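Local atomic coordinates of group 1 truncated hemoglobin (Tetrahymena pyriformis, PDB entry 3AQ9), a protein that binds one heme per molecule and probably oxygen at its iron, and probably serves in oxygen transport and nitric oxide detoxification. Residues Y25-A30 against A91-E96; F53-M56 against G60-H63. The protein carries 1 engineered substitution. All coordinates share one frame; numbering follows the deposited sequence.

Contact 1 of 2, residues Y25-A30 against A91-E96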
loop_
_atom_site.group_PDB
_atom_site.type_symbol
_atom_site.label_atom_id
_atom_site.label_comp_id
_atom_site.label_asym_id
_atom_site.label_seq_id
_atom_site.Cartn_x
_atom_site.Cartn_y
_atom_site.Cartn_z
ATOM N N TYR A 25 -7.202 1.669 -3.347
ATOM C CA TYR A 25 -7.143 2.452 -4.637
ATOM C C TYR A 25 -8.390 3.291 -4.877
ATOM O O TYR A 25 -8.261 4.314 -5.569
ATOM C CB TYR A 25 -6.842 1.525 -5.842
ATOM C CG TYR A 25 -5.336 1.409 -5.896
ATOM C CD1 TYR A 25 -4.683 0.209 -5.624
ATOM C CD2 TYR A 25 -4.588 2.584 -6.153
ATOM C CE1 TYR A 25 -3.262 0.189 -5.556
ATOM C CE2 TYR A 25 -3.264 2.542 -6.143
ATOM C CZ TYR A 25 -2.621 1.380 -5.857
ATOM O OH TYR A 25 -1.255 1.613 -5.899
ATOM N N LYS A 26 -9.603 2.880 -4.462
ATOM C CA LYS A 26 -10.731 3.788 -4.631
ATOM C C LYS A 26 -10.422 5.111 -3.908
ATOM O O LYS A 26 -10.776 6.197 -4.415
ATOM C CB LYS A 26 -12.026 3.145 -4.033
ATOM C CG LYS A 26 -13.255 3.991 -4.047
ATOM C CD LYS A 26 -14.332 3.237 -3.295
ATOM C CE LYS A 26 -15.774 3.717 -3.310
ATOM N NZ LYS A 26 -15.758 5.117 -2.995
ATOM N N LYS A 27 -9.778 5.048 -2.744
ATOM C CA LYS A 27 -9.521 6.315 -2.032
ATOM C C LYS A 27 -8.374 7.027 -2.717
ATOM O O LYS A 27 -8.438 8.241 -2.905
ATOM C CB LYS A 27 -9.084 5.991 -0.582
ATOM C CG LYS A 27 -10.371 5.468 0.171
ATOM C CD LYS A 27 -9.883 5.238 1.672
ATOM C CE LYS A 27 -11.058 4.558 2.484
ATOM N NZ LYS A 27 -12.222 5.435 2.635
ATOM N N VAL A 28 -7.315 6.286 -3.064
ATOM C CA VAL A 28 -6.137 6.978 -3.710
ATOM C C VAL A 28 -6.563 7.658 -5.021
ATOM O O VAL A 28 -6.133 8.800 -5.291
ATOM C CB VAL A 28 -5.032 5.913 -3.976
ATOM C CG1 VAL A 28 -3.972 6.389 -4.987
ATOM C CG2 VAL A 28 -4.337 5.493 -2.649
ATOM N N LEU A 29 -7.420 6.999 -5.812
ATOM C CA LEU A 29 -7.803 7.565 -7.098
ATOM C C LEU A 29 -8.788 8.710 -6.968
ATOM O O LEU A 29 -9.156 9.323 -7.983
ATOM C CB LEU A 29 -8.438 6.438 -7.998
ATOM C CG LEU A 29 -7.378 5.362 -8.362
ATOM C CD1 LEU A 29 -8.023 4.079 -9.129
ATOM C CD2 LEU A 29 -6.175 5.902 -9.266
ATOM N N ALA A 30 -9.206 9.026 -5.737
ATOM C CA ALA A 30 -10.058 10.196 -5.458
ATOM C C ALA A 30 -9.269 11.280 -4.692
ATOM O O ALA A 30 -9.820 12.336 -4.308
ATOM C CB ALA A 30 -11.303 9.802 -4.679
ATOM N N ALA A 91 -4.372 3.640 5.933
ATOM C CA ALA A 91 -4.939 3.590 7.295
ATOM C C ALA A 91 -6.435 3.737 7.286
ATOM O O ALA A 91 -7.109 2.975 8.002
ATOM C CB ALA A 91 -4.282 4.681 8.210
ATOM N N ALA A 92 -6.943 4.672 6.486
ATOM C CA ALA A 92 -8.425 4.939 6.429
ATOM C C ALA A 92 -9.146 3.647 5.884
ATOM O O ALA A 92 -10.240 3.292 6.343
ATOM C CB ALA A 92 -8.705 6.091 5.607
ATOM N N THR A 93 -8.470 2.987 4.922
ATOM C CA THR A 93 -9.029 1.740 4.327
ATOM C C THR A 93 -9.165 0.659 5.410
ATOM O O THR A 93 -10.202 -0.011 5.561
ATOM C CB THR A 93 -8.084 1.237 3.201
ATOM O OG1 THR A 93 -8.140 2.235 2.145
ATOM C CG2 THR A 93 -8.564 -0.115 2.637
ATOM N N LEU A 94 -8.046 0.433 6.105
ATOM C CA LEU A 94 -8.075 -0.611 7.147
ATOM C C LEU A 94 -9.086 -0.268 8.248
ATOM O O LEU A 94 -9.748 -1.167 8.762
ATOM C CB LEU A 94 -6.633 -0.755 7.718
ATOM C CG LEU A 94 -5.561 -1.286 6.721
ATOM C CD1 LEU A 94 -4.251 -1.479 7.382
ATOM C CD2 LEU A 94 -5.939 -2.646 6.070
ATOM N N LYS A 95 -9.220 1.043 8.595
ATOM C CA LYS A 95 -10.185 1.443 9.658
ATOM C C LYS A 95 -11.565 1.053 9.148
ATOM O O LYS A 95 -12.443 0.512 9.899
ATOM C CB LYS A 95 -10.175 3.007 9.804
ATOM C CG LYS A 95 -10.955 3.528 11.064
ATOM C CD LYS A 95 -10.176 2.856 12.319
ATOM C CE LYS A 95 -10.887 2.747 13.726
ATOM N NZ LYS A 95 -11.164 4.167 14.163
ATOM N N GLU A 96 -11.819 1.425 7.895
ATOM C CA GLU A 96 -13.212 1.240 7.295
ATOM C C GLU A 96 -13.526 -0.232 7.229
ATOM O O GLU A 96 -14.727 -0.665 7.342
ATOM C CB GLU A 96 -13.303 1.993 5.954
ATOM C CG GLU A 96 -14.676 1.928 5.180
ATOM C CD GLU A 96 -14.646 2.845 3.918
ATOM O OE1 GLU A 96 -13.650 3.509 3.818
ATOM O OE2 GLU A 96 -15.640 2.911 3.116
#
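Lys27 NZ donates a 2.7 Å hydrogen bond to Glu96 OE1, part of a salt bridge between the last turn of helix 13-28 and the last turn of helix 80-96. The ammonium group meets the carboxylate oxygen nearly along its C-O axis, and the preceding methylene comes in with it, Lys27 CE lying 3.1 Å from Glu96 OE1. Straight as far as CE, the lysine chain turns aside only at its end (chi4 -66°), and this bend brings NZ to the acid. Glu96 sends its carboxylate out on an extended chain, and the two chains approach at a slant. The helices belong to the two-over-two sandwich of truncated hemoglobins, in which 13-28 is the B helix and 80-96 the G helix; Lys27 and Thr93 mark the nearest backbone approach, with 7.8 Å between Lys27 CA and Thr93 CA. Before the ion pair, the lysine methylenes run past Ala92 and Thr93 of helix 80-96. Lys27 CD rests 3.5 Å from Thr93 OG1, the two side chains running past each other in opposite senses, and the Ala92 methyl abuts the lysine chain, with Ala92 CB 4.2 Å from Lys27 CD. The buried Thr93 hydroxyl is satisfied one turn back within its own helix by a hydrogen bond to Asn89 O, reached because OG1 sits beside the backbone N (chi1 -66°); the methylenes of Lys27 meet this oxygen by van der Waals contact alone. Thr93 also touches Leu23 and Phe24 of the B helix, while Glu96 touches Leu23. Both charged residues stand at the C-terminal end of a helix, where the dipole would tend to suit the lysine and disfavour the glutamate; the nearby ammonium group would probably ease this.

Contact 2 of 2, residues F53-M56 against G60-H63. With HEM (protoporphyrin IX containing Fe), chain C.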
loop_
_atom_site.group_PDB
_atom_site.type_symbol
_atom_site.label_atom_id
_atom_site.label_comp_id
_atom_site.label_asym_id
_atom_site.label_seq_id
_atom_site.Cartn_x
_atom_site.Cartn_y
_atom_site.Cartn_z
ATOM N N PHE A 53 2.725 -7.524 -2.839
ATOM C CA PHE A 53 3.777 -6.823 -2.080
ATOM C C PHE A 53 3.385 -6.615 -0.600
ATOM O O PHE A 53 4.130 -6.959 0.320
ATOM C CB PHE A 53 4.063 -5.422 -2.677
ATOM C CG PHE A 53 5.261 -4.791 -2.050
ATOM C CD1 PHE A 53 6.497 -5.339 -2.299
ATOM C CD2 PHE A 53 5.142 -3.593 -1.280
ATOM C CE1 PHE A 53 7.696 -4.738 -1.758
ATOM C CE2 PHE A 53 6.290 -3.019 -0.726
ATOM C CZ PHE A 53 7.589 -3.571 -0.970
ATOM N N LEU A 54 2.178 -6.087 -0.356
ATOM C CA LEU A 54 1.762 -5.882 1.017
ATOM C C LEU A 54 1.544 -7.203 1.732
ATOM O O LEU A 54 1.808 -7.274 2.932
ATOM C CB LEU A 54 0.488 -5.013 1.118
ATOM C CG LEU A 54 0.702 -3.589 0.565
ATOM C CD1 LEU A 54 -0.793 -2.906 0.602
ATOM C CD2 LEU A 54 1.762 -2.792 1.354
ATOM N N THR A 55 1.079 -8.255 1.053
ATOM C CA THR A 55 0.927 -9.565 1.707
ATOM C C THR A 55 2.281 -10.003 2.184
ATOM O O THR A 55 2.420 -10.500 3.277
ATOM C CB THR A 55 0.402 -10.553 0.686
ATOM O OG1 THR A 55 -0.986 -10.099 0.363
ATOM C CG2 THR A 55 0.260 -11.968 1.258
ATOM N N MET A 56 3.266 -9.881 1.279
ATOM C CA MET A 56 4.647 -10.317 1.704
ATOM C C MET A 56 5.124 -9.417 2.872
ATOM O O MET A 56 5.650 -9.902 3.903
ATOM C CB MET A 56 5.567 -10.106 0.471
ATOM C CG MET A 56 7.104 -10.462 0.806
ATOM S SD MET A 56 7.909 -8.952 1.466
ATOM C CE MET A 56 7.878 -7.897 -0.057
ATOM N N GLY A 60 2.357 -12.351 5.394
ATOM C CA GLY A 60 1.679 -13.425 4.673
ATOM C C GLY A 60 2.585 -14.171 3.707
ATOM O O GLY A 60 3.824 -14.022 3.797
ATOM N N PRO A 61 2.006 -15.004 2.817
ATOM C CA PRO A 61 2.840 -15.723 1.851
ATOM C C PRO A 61 3.655 -14.758 0.991
ATOM O O PRO A 61 3.254 -13.633 0.773
ATOM C CB PRO A 61 1.805 -16.406 0.950
ATOM C CG PRO A 61 0.595 -16.638 1.895
ATOM C CD PRO A 61 0.551 -15.394 2.658
ATOM N N ASN A 62 4.868 -15.164 0.625
ATOM C CA ASN A 62 5.730 -14.289 -0.169
ATOM C C ASN A 62 5.711 -14.781 -1.612
ATOM O O ASN A 62 6.406 -15.757 -1.982
ATOM C CB ASN A 62 7.151 -14.410 0.430
ATOM C CG ASN A 62 8.199 -13.651 -0.369
ATOM O OD1 ASN A 62 9.423 -13.746 -0.052
ATOM N ND2 ASN A 62 7.776 -12.910 -1.316
ATOM N N HIS A 63 4.861 -14.145 -2.411
ATOM C CA HIS A 63 4.832 -14.407 -3.854
ATOM C C HIS A 63 5.067 -13.116 -4.657
ATOM O O HIS A 63 4.682 -13.065 -5.835
ATOM C CB HIS A 63 3.408 -14.970 -4.246
ATOM C CG HIS A 63 3.125 -16.285 -3.581
ATOM N ND1 HIS A 63 4.018 -17.340 -3.659
ATOM C CD2 HIS A 63 2.096 -16.711 -2.799
ATOM C CE1 HIS A 63 3.559 -18.360 -2.942
ATOM N NE2 HIS A 63 2.377 -18.017 -2.443
HETATM C CHA HEM C . 4.339 0.977 -8.618
HETATM C CHB HEM C . 2.683 5.432 -7.378
HETATM C CHC HEM C . 3.892 4.592 -2.787
HETATM C CHD HEM C . 4.079 -0.184 -3.889
HETATM C C1A HEM C . 3.795 2.249 -8.667
HETATM C C2A HEM C . 3.385 2.967 -9.885
HETATM C C3A HEM C . 2.908 4.140 -9.528
HETATM C C4A HEM C . 3.034 4.292 -8.096
HETATM C CMA HEM C . 2.312 5.284 -10.367
HETATM C CAA HEM C . 3.371 2.295 -11.316
HETATM C CBA HEM C . 4.065 2.828 -12.588
HETATM C CGA HEM C . 3.231 1.894 -13.661
HETATM O O1A HEM C . 3.565 0.659 -13.773
HETATM O O2A HEM C . 2.041 2.191 -14.063
HETATM C C1B HEM C . 2.975 5.575 -5.992
HETATM C C2B HEM C . 2.851 6.869 -5.341
HETATM C C3B HEM C . 3.287 6.653 -4.089
HETATM C C4B HEM C . 3.574 5.245 -4.007
HETATM C CMB HEM C . 2.401 8.201 -5.937
HETATM C CAB HEM C . 3.408 7.736 -3.009
HETATM C CBB HEM C . 4.556 7.668 -2.352
HETATM C C1C HEM C . 3.972 3.193 -2.677
HETATM C C2C HEM C . 4.032 2.472 -1.429
HETATM C C3C HEM C . 4.056 1.170 -1.777
HETATM C C4C HEM C . 4.010 1.039 -3.203
HETATM C CMC HEM C . 4.011 3.159 -0.002
HETATM C CAC HEM C . 4.060 -0.107 -0.857
HETATM C CBC HEM C . 4.366 -0.014 0.437
HETATM C C1D HEM C . 4.189 -0.255 -5.283
HETATM C C2D HEM C . 4.308 -1.518 -5.963
HETATM C C3D HEM C . 4.406 -1.154 -7.359
HETATM C C4D HEM C . 4.333 0.271 -7.380
HETATM C CMD HEM C . 4.365 -2.954 -5.422
HETATM C CAD HEM C . 4.527 -2.105 -8.519
HETATM C CBD HEM C . 5.904 -2.497 -8.849
HETATM C CGD HEM C . 5.852 -3.575 -9.956
HETATM O O1D HEM C . 6.840 -4.277 -10.152
HETATM O O2D HEM C . 4.888 -3.507 -10.832
HETATM N NA HEM C . 3.560 3.126 -7.619
HETATM N NB HEM C . 3.451 4.488 -5.233
HETATM N NC HEM C . 3.973 2.325 -3.729
HETATM N ND HEM C . 4.139 0.882 -6.133
HETATM FE FE HEM C . 3.810 2.722 -5.692
HETATM O O HOH W 1 6.120 -12.742 3.551
HETATM O O HOH W 2 1.669 2.246 -5.472
#
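Thr55 and Met56 touch the loop after helix 43-57, while Phe53 and Leu54 just before them reach the heme. Phe53 has CG opposite its backbone N (chi1 -171°), which carries the ring to the heme rim: CE2 lies 3.7 Å from heme CAC, CBC of the same vinyl stands at the ring edge in its plane, and Phe53 CB packs 3.7 Å from the methyl CMD. Tyr64 meets this ring edge-to-face, and an alanine here would probably leave the vinyl and the tyrosine without the surface they share. Leu54 CD2 adds a contact of 3.9 Å to heme CBC. Thr55 O accepts a 2.8 Å hydrogen bond from Gly60 N, straight at the carbonyl (162°) but bent at the N-H (134°). Thr55 CG2 sits 3.5 Å from Pro61 O and 3.7 Å from Pro61 CD; a beta carbon on Gly60 would run into the same methyl. Thr55 OG1 turns back to Thr51 O. Met56 runs alongside Asn62, CG 3.3 Å from the amide ND2, before bends at chi2 and chi3 lead its sulfur away. A water donates to both Met56 O and Gly60 O, bridging helix and loop. The arrangement is that of the globin E helix at its C-terminal end, one side lining the heme pocket as the chain leaves toward His73, the predicted proximal ligand.

How the contacts relate
Contact 1 is partly buried and joins helices far apart in sequence, whereas contact 2 is a surface contact between a helix end and the loop that follows it. Their centres are about 20 Å apart, on opposite sides of the chain's centre, and they do not touch. No element is common to both, yet helices 13-28 and 43-57 are consecutive and meet elsewhere, with Leu54 and Thr55 packing on Met17. The chemistry differs accordingly: a charged side-chain pair bridges the two helices, flanked by contacts of the lysine methylenes; at the loop, backbone groups and a bridging water do the polar work and apolar contact is slight, while the buried Phe53 and Leu54 face the heme.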